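Local structure of L-threonine dehydrogenase (Flavobacterium frigidimaris, 2YY7) at residues I168-W176 with P212-T223; K128-I136 with K235-A243. The protein probably catalyses the NAD-dependent oxidation of L-threonine and belongs to the short-chain dehydrogenase/reductase superfamily, with a Rossmann-fold domain that binds NAD. All coordinates share one frame; numbering follows the deposited sequence.

Interaction 1: residues I168-W176 with P212-T223; sequences IRYPGLISW and PMMYMDDAIDAT. With NAD (nicotinamide-adenine-dinucleotide), chain E.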
loop_
_atom_site.group_PDB
_atom_site.type_symbol
_atom_site.label_atom_id
_atom_site.label_comp_id
_atom_site.label_asym_id
_atom_site.label_seq_id
_atom_site.Cartn_x
_atom_site.Cartn_y
_atom_site.Cartn_z
ATOM N N ILE A 168 -14.208 3.581 6.711
ATOM C CA ILE A 168 -14.220 5.031 6.631
ATOM C C ILE A 168 -12.869 5.561 7.113
ATOM O O ILE A 168 -12.247 5.001 8.021
ATOM C CB ILE A 168 -15.371 5.676 7.468
ATOM C CG1 ILE A 168 -15.332 5.186 8.909
ATOM C CG2 ILE A 168 -16.724 5.342 6.843
ATOM C CD1 ILE A 168 -16.533 5.655 9.723
ATOM N N ARG A 169 -12.408 6.626 6.475
ATOM C CA ARG A 169 -11.142 7.240 6.832
ATOM C C ARG A 169 -11.411 8.306 7.896
ATOM O O ARG A 169 -11.560 9.486 7.579
ATOM C CB ARG A 169 -10.501 7.864 5.581
ATOM C CG ARG A 169 -10.127 6.849 4.490
ATOM C CD ARG A 169 -9.855 7.545 3.144
ATOM N NE ARG A 169 -9.461 6.606 2.091
ATOM C CZ ARG A 169 -9.612 6.835 0.787
ATOM N NH1 ARG A 169 -10.149 7.975 0.363
ATOM N NH2 ARG A 169 -9.243 5.918 -0.098
ATOM N N TYR A 170 -11.490 7.890 9.162
ATOM C CA TYR A 170 -11.748 8.839 10.252
ATOM C C TYR A 170 -10.728 9.976 10.300
ATOM O O TYR A 170 -9.529 9.748 10.131
ATOM C CB TYR A 170 -11.636 8.190 11.636
ATOM C CG TYR A 170 -12.588 7.081 12.031
ATOM C CD1 TYR A 170 -13.974 7.241 11.973
ATOM C CD2 TYR A 170 -12.086 5.906 12.584
ATOM C CE1 TYR A 170 -14.834 6.240 12.469
ATOM C CE2 TYR A 170 -12.926 4.917 13.077
ATOM C CZ TYR A 170 -14.292 5.085 13.019
ATOM O OH TYR A 170 -15.093 4.080 13.519
ATOM N N PRO A 171 -11.187 11.218 10.515
ATOM C CA PRO A 171 -10.206 12.300 10.602
ATOM C C PRO A 171 -9.754 12.254 12.073
ATOM O O PRO A 171 -10.023 11.269 12.757
ATOM C CB PRO A 171 -11.026 13.549 10.262
ATOM C CG PRO A 171 -12.405 13.190 10.670
ATOM C CD PRO A 171 -12.536 11.748 10.245
ATOM N N GLY A 172 -9.064 13.278 12.564
ATOM C CA GLY A 172 -8.649 13.257 13.962
ATOM C C GLY A 172 -9.883 13.251 14.855
ATOM O O GLY A 172 -10.746 14.117 14.706
ATOM N N LEU A 173 -9.974 12.296 15.781
ATOM C CA LEU A 173 -11.145 12.200 16.660
ATOM C C LEU A 173 -10.959 12.784 18.059
ATOM O O LEU A 173 -9.896 12.661 18.668
ATOM C CB LEU A 173 -11.602 10.738 16.781
ATOM C CG LEU A 173 -11.989 10.004 15.497
ATOM C CD1 LEU A 173 -12.678 8.694 15.864
ATOM C CD2 LEU A 173 -12.919 10.863 14.648
ATOM N N ILE A 174 -12.024 13.393 18.572
ATOM C CA ILE A 174 -12.011 14.040 19.879
ATOM C C ILE A 174 -13.061 13.448 20.825
ATOM O O ILE A 174 -14.234 13.343 20.470
ATOM C CB ILE A 174 -12.257 15.553 19.697
ATOM C CG1 ILE A 174 -11.176 16.126 18.770
ATOM C CG2 ILE A 174 -12.243 16.265 21.047
ATOM C CD1 ILE A 174 -11.581 17.394 18.035
ATOM N N SER A 175 -12.640 13.059 22.025
ATOM C CA SER A 175 -13.569 12.477 22.988
ATOM C C SER A 175 -13.218 12.828 24.430
ATOM O O SER A 175 -12.116 13.292 24.719
ATOM C CB SER A 175 -13.605 10.957 22.843
ATOM O OG SER A 175 -12.368 10.396 23.240
ATOM N N TRP A 176 -14.168 12.569 25.326
ATOM C CA TRP A 176 -14.030 12.856 26.751
ATOM C C TRP A 176 -14.039 11.616 27.650
ATOM O O TRP A 176 -13.638 11.693 28.809
ATOM C CB TRP A 176 -15.176 13.773 27.196
ATOM C CG TRP A 176 -16.529 13.210 26.840
ATOM C CD1 TRP A 176 -17.264 13.482 25.718
ATOM C CD2 TRP A 176 -17.263 12.215 27.566
ATOM N NE1 TRP A 176 -18.407 12.717 25.701
ATOM C CE2 TRP A 176 -18.430 11.929 26.822
ATOM C CE3 TRP A 176 -17.046 11.534 28.773
ATOM C CZ2 TRP A 176 -19.380 10.990 27.247
ATOM C CZ3 TRP A 176 -17.993 10.599 29.195
ATOM C CH2 TRP A 176 -19.144 10.338 28.430
ATOM N N PRO A 212 -8.185 18.004 9.599
ATOM C CA PRO A 212 -9.564 17.500 9.542
ATOM C C PRO A 212 -9.839 16.832 10.888
ATOM O O PRO A 212 -9.078 15.958 11.319
ATOM C CB PRO A 212 -9.520 16.468 8.416
ATOM C CG PRO A 212 -8.310 16.860 7.609
ATOM C CD PRO A 212 -7.328 17.252 8.672
ATOM N N MET A 213 -10.921 17.239 11.546
ATOM C CA MET A 213 -11.272 16.683 12.847
ATOM C C MET A 213 -12.743 16.294 12.903
ATOM O O MET A 213 -13.534 16.698 12.049
ATOM C CB MET A 213 -10.983 17.711 13.945
ATOM C CG MET A 213 -9.512 18.083 14.094
ATOM S SD MET A 213 -8.607 16.950 15.163
ATOM C CE MET A 213 -7.122 17.913 15.492
ATOM N N MET A 214 -13.096 15.511 13.918
ATOM C CA MET A 214 -14.469 15.073 14.116
ATOM C C MET A 214 -14.707 14.718 15.580
ATOM O O MET A 214 -13.844 14.125 16.231
ATOM C CB MET A 214 -14.770 13.854 13.236
ATOM C CG MET A 214 -16.207 13.353 13.346
ATOM S SD MET A 214 -16.534 11.990 12.213
ATOM C CE MET A 214 -16.571 12.879 10.631
ATOM N N TYR A 215 -15.870 15.096 16.103
ATOM C CA TYR A 215 -16.213 14.779 17.484
ATOM C C TYR A 215 -16.583 13.296 17.501
ATOM O O TYR A 215 -17.183 12.797 16.545
ATOM C CB TYR A 215 -17.406 15.624 17.949
ATOM C CG TYR A 215 -17.605 15.629 19.449
ATOM C CD1 TYR A 215 -18.866 15.840 20.004
ATOM C CD2 TYR A 215 -16.526 15.455 20.317
ATOM C CE1 TYR A 215 -19.050 15.880 21.381
ATOM C CE2 TYR A 215 -16.700 15.494 21.700
ATOM C CZ TYR A 215 -17.965 15.708 22.222
ATOM O OH TYR A 215 -18.148 15.742 23.580
ATOM N N MET A 216 -16.239 12.592 18.578
ATOM C CA MET A 216 -16.516 11.153 18.666
ATOM C C MET A 216 -17.973 10.745 18.405
ATOM O O MET A 216 -18.225 9.725 17.762
ATOM C CB MET A 216 -16.058 10.607 20.027
ATOM C CG MET A 216 -16.077 9.077 20.139
ATOM S SD MET A 216 -14.933 8.247 19.000
ATOM C CE MET A 216 -13.356 8.587 19.806
ATOM N N ASP A 217 -18.934 11.520 18.901
ATOM C CA ASP A 217 -20.344 11.182 18.676
ATOM C C ASP A 217 -20.632 11.019 17.184
ATOM O O ASP A 217 -21.400 10.150 16.774
ATOM C CB ASP A 217 -21.268 12.269 19.234
ATOM C CG ASP A 217 -21.258 12.330 20.750
ATOM O OD1 ASP A 217 -22.151 12.988 21.315
ATOM O OD2 ASP A 217 -20.363 11.732 21.376
ATOM N N ASP A 218 -20.017 11.876 16.381
ATOM C CA ASP A 218 -20.199 11.839 14.937
ATOM C C ASP A 218 -19.499 10.613 14.361
ATOM O O ASP A 218 -20.061 9.899 13.527
ATOM C CB ASP A 218 -19.633 13.119 14.314
ATOM C CG ASP A 218 -20.601 14.278 14.389
ATOM O OD1 ASP A 218 -20.145 15.438 14.424
ATOM O OD2 ASP A 218 -21.823 14.036 14.401
ATOM N N ALA A 219 -18.272 10.372 14.813
ATOM C CA ALA A 219 -17.512 9.228 14.334
ATOM C C ALA A 219 -18.289 7.938 14.600
ATOM O O ALA A 219 -18.328 7.051 13.754
ATOM C CB ALA A 219 -16.150 9.178 15.017
ATOM N N ILE A 220 -18.905 7.841 15.775
ATOM C CA ILE A 220 -19.681 6.654 16.136
ATOM C C ILE A 220 -20.933 6.509 15.264
ATOM O O ILE A 220 -21.257 5.417 14.799
ATOM C CB ILE A 220 -20.107 6.701 17.617
ATOM C CG1 ILE A 220 -18.866 6.745 18.512
ATOM C CG2 ILE A 220 -20.975 5.491 17.953
ATOM C CD1 ILE A 220 -17.919 5.572 18.321
ATOM N N ASP A 221 -21.644 7.608 15.047
ATOM C CA ASP A 221 -22.842 7.562 14.212
ATOM C C ASP A 221 -22.465 7.107 12.804
ATOM O O ASP A 221 -23.161 6.297 12.194
ATOM C CB ASP A 221 -23.505 8.943 14.166
ATOM C CG ASP A 221 -24.262 9.270 15.449
ATOM O OD1 ASP A 221 -24.627 10.448 15.647
ATOM O OD2 ASP A 221 -24.497 8.345 16.254
ATOM N N ALA A 222 -21.348 7.623 12.303
ATOM C CA ALA A 222 -20.869 7.269 10.974
ATOM C C ALA A 222 -20.611 5.773 10.893
ATOM O O ALA A 222 -21.057 5.104 9.959
ATOM C CB ALA A 222 -19.585 8.038 10.658
ATOM N N THR A 223 -19.887 5.259 11.880
ATOM C CA THR A 223 -19.547 3.843 11.942
ATOM C C THR A 223 -20.783 2.955 11.929
ATOM O O THR A 223 -20.872 2.008 11.149
ATOM C CB THR A 223 -18.728 3.530 13.211
ATOM O OG1 THR A 223 -17.543 4.337 13.222
ATOM C CG2 THR A 223 -18.334 2.056 13.250
HETATM P PA NAD E . -6.770 3.160 20.794
HETATM O O1A NAD E . -7.353 4.152 21.740
HETATM O O2A NAD E . -5.285 3.106 20.758
HETATM O O5B NAD E . -7.430 1.735 20.992
HETATM C C5B NAD E . -6.824 0.573 20.503
HETATM C C4B NAD E . -7.265 -0.605 21.336
HETATM O O4B NAD E . -6.782 -1.789 20.699
HETATM C C3B NAD E . -6.685 -0.550 22.770
HETATM O O3B NAD E . -7.716 -0.694 23.763
HETATM C C2B NAD E . -5.647 -1.680 22.766
HETATM O O2B NAD E . -5.496 -2.284 24.039
HETATM C C1B NAD E . -6.233 -2.630 21.711
HETATM N N9A NAD E . -5.240 -3.578 21.184
HETATM C C8A NAD E . -3.923 -3.283 20.830
HETATM N N7A NAD E . -3.341 -4.419 20.418
HETATM C C5A NAD E . -4.269 -5.399 20.488
HETATM C C6A NAD E . -4.189 -6.757 20.219
HETATM N N6A NAD E . -3.042 -7.305 19.882
HETATM N N1A NAD E . -5.296 -7.542 20.411
HETATM C C2A NAD E . -6.489 -6.998 20.864
HETATM N N3A NAD E . -6.581 -5.653 21.166
HETATM C C4A NAD E . -5.461 -4.882 20.977
HETATM O O3 NAD E . -7.196 3.549 19.296
HETATM P PN NAD E . -8.563 4.243 18.762
HETATM O O1N NAD E . -9.785 3.675 19.421
HETATM O O2N NAD E . -8.280 5.703 18.710
HETATM O O5D NAD E . -8.567 3.743 17.217
HETATM C C5D NAD E . -9.278 2.559 16.830
HETATM C C4D NAD E . -9.172 2.401 15.288
HETATM O O4D NAD E . -9.584 3.597 14.651
HETATM C C3D NAD E . -7.743 2.164 14.792
HETATM O O3D NAD E . -7.796 1.318 13.646
HETATM C C2D NAD E . -7.297 3.529 14.327
HETATM O O2D NAD E . -6.226 3.371 13.427
HETATM C C1D NAD E . -8.585 4.105 13.739
HETATM N N1N NAD E . -8.514 5.585 13.706
HETATM C C2N NAD E . -8.543 6.300 14.886
HETATM C C3N NAD E . -8.475 7.688 14.845
HETATM C C7N NAD E . -8.623 8.501 16.103
HETATM O O7N NAD E . -8.462 9.867 15.946
HETATM N N7N NAD E . -8.845 7.938 17.304
HETATM C C4N NAD E . -8.353 8.356 13.611
HETATM C C5N NAD E . -8.351 7.619 12.424
HETATM C C6N NAD E . -8.410 6.240 12.474
HETATM O O HOH W 1 -20.672 13.492 23.882
#
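The carbonyl oxygen of Gly172 takes the amide of Met214, N to O 2.8 Å, and also meets the CA of Met213 at 3.2 Å in a CA-H...O contact. The Met214-Gly172 bond belongs to a parallel ladder in the Rossmann sheet: strands 172-174 and 212-215 run 30° apart, and the ladder continues through Gly172 N to Pro212 O, Ile174 N to Met214 O and Met216 N to Ile174 O, the last at the first turn of helix 216-228. Leu173 stands on the face of the sheet where that helix lies. With CG anti to its carbonyl carbon (chi1 -59°), it lays both methyls against Ala219, CD1 coming 3.6 Å from Ala219 CB, while CD2 packs on Met214 CB. Its backbone N, 2.9 Å from NAD O7N, donates a hydrogen bond to the nicotinamide carboxamide, so one residue ties cofactor, sheet and helix together. Pro171 presses its CG on Met214 CB at 3.6 Å. Farther along the helix, Tyr170 OH and Thr223 OG1 lie 2.5 Å apart, a hydrogen bond of doubtful exact length that either hydroxyl could donate, with OG1 in the plane of the tyrosine ring; NAD C6N meets another part of the same ring edge. Beyond the strand, a water accepts from Trp176 NE1 at 3.0 Å and lies within hydrogen-bonding distance of Asp217 OD1.

Interaction 2: residues K128-I136 with K235-A243; sequences KENTPQYTI and KIHSSYNLA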
loop_
_atom_site.group_PDB
_atom_site.type_symbol
_atom_site.label_atom_id
_atom_site.label_comp_id
_atom_site.label_asym_id
_atom_site.label_seq_id
_atom_site.Cartn_x
_atom_site.Cartn_y
_atom_site.Cartn_z
ATOM N N LYS A 128 -4.091 19.522 -0.296
ATOM C CA LYS A 128 -4.391 19.795 1.104
ATOM C C LYS A 128 -5.786 20.307 1.462
ATOM O O LYS A 128 -6.201 20.194 2.620
ATOM C CB LYS A 128 -3.330 20.745 1.669
ATOM C CG LYS A 128 -1.910 20.357 1.256
ATOM C CD LYS A 128 -0.852 20.908 2.193
ATOM C CE LYS A 128 -0.632 19.985 3.379
ATOM N NZ LYS A 128 0.070 18.716 3.006
ATOM N N GLU A 129 -6.515 20.855 0.495
ATOM C CA GLU A 129 -7.849 21.367 0.784
ATOM C C GLU A 129 -8.931 20.580 0.045
ATOM O O GLU A 129 -8.794 20.279 -1.136
ATOM C CB GLU A 129 -7.931 22.854 0.424
ATOM C CG GLU A 129 -8.997 23.602 1.215
ATOM C CD GLU A 129 -8.631 23.772 2.686
ATOM O OE1 GLU A 129 -9.547 23.757 3.531
ATOM O OE2 GLU A 129 -7.433 23.938 2.998
ATOM N N ASN A 130 -10.008 20.248 0.751
ATOM C CA ASN A 130 -11.106 19.478 0.173
ATOM C C ASN A 130 -10.581 18.258 -0.586
ATOM O O ASN A 130 -10.958 18.009 -1.731
ATOM C CB ASN A 130 -11.942 20.358 -0.763
ATOM C CG ASN A 130 -12.579 21.534 -0.042
ATOM O OD1 ASN A 130 -11.891 22.455 0.397
ATOM N ND2 ASN A 130 -13.896 21.502 0.090
ATOM N N THR A 131 -9.703 17.503 0.064
ATOM C CA THR A 131 -9.119 16.307 -0.538
ATOM C C THR A 131 -10.209 15.396 -1.095
ATOM O O THR A 131 -11.143 15.024 -0.379
ATOM C CB THR A 131 -8.307 15.518 0.497
ATOM O OG1 THR A 131 -7.345 16.390 1.104
ATOM C CG2 THR A 131 -7.581 14.350 -0.171
ATOM N N PRO A 132 -10.102 15.026 -2.382
ATOM C CA PRO A 132 -11.074 14.155 -3.057
ATOM C C PRO A 132 -11.024 12.706 -2.563
ATOM O O PRO A 132 -10.036 12.281 -1.964
ATOM C CB PRO A 132 -10.667 14.249 -4.531
ATOM C CG PRO A 132 -9.891 15.550 -4.616
ATOM C CD PRO A 132 -9.101 15.527 -3.339
ATOM N N GLN A 133 -12.092 11.956 -2.828
ATOM C CA GLN A 133 -12.172 10.549 -2.451
ATOM C C GLN A 133 -11.095 9.777 -3.219
ATOM O O GLN A 133 -10.445 8.882 -2.676
ATOM C CB GLN A 133 -13.551 9.982 -2.801
ATOM C CG GLN A 133 -13.629 8.451 -2.764
ATOM C CD GLN A 133 -13.603 7.889 -1.355
ATOM O OE1 GLN A 133 -12.967 6.866 -1.096
ATOM N NE2 GLN A 133 -14.314 8.543 -0.441
ATOM N N TYR A 134 -10.926 10.126 -4.490
ATOM C CA TYR A 134 -9.925 9.493 -5.345
ATOM C C TYR A 134 -8.856 10.547 -5.616
ATOM O O TYR A 134 -9.114 11.544 -6.292
ATOM C CB TYR A 134 -10.565 9.042 -6.661
ATOM C CG TYR A 134 -11.704 8.059 -6.480
ATOM C CD1 TYR A 134 -11.458 6.711 -6.221
ATOM C CD2 TYR A 134 -13.031 8.483 -6.554
ATOM C CE1 TYR A 134 -12.508 5.806 -6.045
ATOM C CE2 TYR A 134 -14.083 7.595 -6.377
ATOM C CZ TYR A 134 -13.819 6.261 -6.125
ATOM O OH TYR A 134 -14.868 5.389 -5.954
ATOM N N THR A 135 -7.657 10.325 -5.089
ATOM C CA THR A 135 -6.575 11.289 -5.260
ATOM C C THR A 135 -5.214 10.630 -5.057
ATOM O O THR A 135 -5.115 9.413 -4.927
ATOM C CB THR A 135 -6.737 12.449 -4.239
ATOM O OG1 THR A 135 -5.691 13.408 -4.418
ATOM C CG2 THR A 135 -6.677 11.913 -2.809
ATOM N N ILE A 136 -4.167 11.446 -5.037
ATOM C CA ILE A 136 -2.809 10.960 -4.828
ATOM C C ILE A 136 -2.665 10.531 -3.367
ATOM O O ILE A 136 -3.127 11.230 -2.468
ATOM C CB ILE A 136 -1.782 12.073 -5.141
ATOM C CG1 ILE A 136 -1.833 12.409 -6.633
ATOM C CG2 ILE A 136 -0.388 11.642 -4.720
ATOM C CD1 ILE A 136 -1.005 13.622 -7.022
ATOM N N LYS A 235 -20.938 1.739 -2.170
ATOM C CA LYS A 235 -20.353 1.714 -3.502
ATOM C C LYS A 235 -18.827 1.745 -3.543
ATOM O O LYS A 235 -18.225 1.409 -4.562
ATOM C CB LYS A 235 -20.928 2.869 -4.324
ATOM C CG LYS A 235 -22.458 2.834 -4.404
ATOM C CD LYS A 235 -23.000 3.921 -5.312
ATOM C CE LYS A 235 -24.523 3.926 -5.308
ATOM N NZ LYS A 235 -25.088 2.603 -5.698
ATOM N N ILE A 236 -18.207 2.154 -2.444
ATOM C CA ILE A 236 -16.753 2.202 -2.369
ATOM C C ILE A 236 -16.333 1.094 -1.405
ATOM O O ILE A 236 -16.794 1.039 -0.261
ATOM C CB ILE A 236 -16.265 3.578 -1.870
ATOM C CG1 ILE A 236 -16.772 4.672 -2.820
ATOM C CG2 ILE A 236 -14.738 3.600 -1.802
ATOM C CD1 ILE A 236 -16.350 6.082 -2.445
ATOM N N HIS A 237 -15.455 0.213 -1.871
ATOM C CA HIS A 237 -15.034 -0.917 -1.061
ATOM C C HIS A 237 -13.616 -0.856 -0.501
ATOM O O HIS A 237 -13.105 -1.835 0.053
ATOM C CB HIS A 237 -15.293 -2.184 -1.871
ATOM C CG HIS A 237 -16.699 -2.260 -2.386
ATOM N ND1 HIS A 237 -17.781 -2.470 -1.558
ATOM C CD2 HIS A 237 -17.209 -2.055 -3.624
ATOM C CE1 HIS A 237 -18.897 -2.390 -2.262
ATOM N NE2 HIS A 237 -18.578 -2.137 -3.519
ATOM N N SER A 238 -12.996 0.312 -0.642
ATOM C CA SER A 238 -11.673 0.566 -0.096
ATOM C C SER A 238 -12.024 1.225 1.240
ATOM O O SER A 238 -12.122 0.548 2.263
ATOM C CB SER A 238 -10.895 1.526 -1.007
ATOM O OG SER A 238 -11.685 2.648 -1.374
ATOM N N SER A 239 -12.239 2.538 1.219
ATOM C CA SER A 239 -12.638 3.271 2.421
ATOM C C SER A 239 -13.191 4.633 2.012
ATOM O O SER A 239 -12.700 5.254 1.065
ATOM C CB SER A 239 -11.460 3.456 3.380
ATOM O OG SER A 239 -11.905 3.949 4.640
ATOM N N TYR A 240 -14.217 5.085 2.728
ATOM C CA TYR A 240 -14.863 6.364 2.448
ATOM C C TYR A 240 -14.208 7.556 3.123
ATOM O O TYR A 240 -13.830 7.486 4.294
ATOM C CB TYR A 240 -16.324 6.330 2.918
ATOM C CG TYR A 240 -17.307 5.711 1.957
ATOM C CD1 TYR A 240 -17.923 6.481 0.970
ATOM C CD2 TYR A 240 -17.644 4.363 2.048
ATOM C CE1 TYR A 240 -18.858 5.921 0.097
ATOM C CE2 TYR A 240 -18.575 3.794 1.181
ATOM C CZ TYR A 240 -19.177 4.580 0.211
ATOM O OH TYR A 240 -20.107 4.026 -0.635
ATOM N N ASN A 241 -14.065 8.649 2.380
ATOM C CA ASN A 241 -13.548 9.874 2.965
ATOM C C ASN A 241 -14.684 10.224 3.934
ATOM O O ASN A 241 -15.847 9.927 3.654
ATOM C CB ASN A 241 -13.413 10.975 1.905
ATOM C CG ASN A 241 -11.984 11.145 1.400
ATOM O OD1 ASN A 241 -11.084 10.393 1.768
ATOM N ND2 ASN A 241 -11.777 12.141 0.550
ATOM N N LEU A 242 -14.356 10.828 5.068
ATOM C CA LEU A 242 -15.364 11.198 6.057
ATOM C C LEU A 242 -14.945 12.526 6.681
ATOM O O LEU A 242 -13.817 12.670 7.143
ATOM C CB LEU A 242 -15.461 10.122 7.145
ATOM C CG LEU A 242 -16.636 10.258 8.118
ATOM C CD1 LEU A 242 -17.904 9.721 7.461
ATOM C CD2 LEU A 242 -16.346 9.478 9.397
ATOM N N ALA A 243 -15.847 13.497 6.702
ATOM C CA ALA A 243 -15.499 14.798 7.252
ATOM C C ALA A 243 -16.565 15.417 8.139
ATOM O O ALA A 243 -17.738 15.040 8.091
ATOM C CB ALA A 243 -15.159 15.754 6.118
#
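Thr131 is the first residue of 128-136 to approach the other segment, its carbonyl oxygen lying 3.1 Å from Asn241 ND2 at an angle too poor for a hydrogen bond. The Pro132 carbonyl comes equally near that amide, whose ND2 is hydrogen-bonded to Asp284 O, while Asn241 OD1 is held by Arg169.

Gln133 makes the main insertion. Its side chain sets off on the far side of CB from the backbone N (chi1 166°) and turns at the next bond (chi2 73°), which folds the amide against the backbone of Ser239 to Asn241. The Gln133 and Asn241 side chains run in opposite senses alongside each other, their amide planes 48° apart. Ile236 CD1 sits against the end of the Gln133 chain, 3.5 Å from the amide carbon CD and nearly as close to CG. Next comes Tyr134, where Gln133 CG lies over the outer part of one ring face, 3.7 Å from its plane; the Tyr134 OH meets Ile236 CG1 at 3.7 Å. Ile236 is thereby wedged between three side chains, for its CB sits over a face of the Tyr240 ring. The Tyr240 hydroxyl accepts the Lys235 N at 2.9 Å and the Ile236 N at 3.2 Å, and bonds Asp291; two backbone amides and a carboxylate thus converge on one hydroxyl, consistent with a held bend at 235-236. Ser238 OG is buried with no polar partner in the model.

The contact joins the loop between strand 112-118 and helix 142-161 to the short strand 240-241, which pairs with strand 164-174. Helix 286-292 packs on Gln133, Ile236 and Tyr240, helix 142-161 covers Ser238 and Ser239, and Tyr134 also packs on Glu138 of the second subunit.

In the fold
Both interactions reach strand 164-174, with centres 15 Å apart. Interaction 1 lies deep in the Rossmann core, where a regular parallel ladder and apolar helix packing border the nicotinamide. Interaction 2 is also largely buried but farther from the chain centre and near the second subunit; it joins irregular segments through side chains inserted against backbone, with no clear hydrogen bond directly between them. Arg169 connects the two: its guanidinium meets Asn241 OD1 and the Gln133 carbonyl, and its backbone N probably bonds Tyr240 O. Helix 216-228 of interaction 1 leads on to strand 240-241, and along the chain interaction 1 is nested within the loop closed by interaction 2.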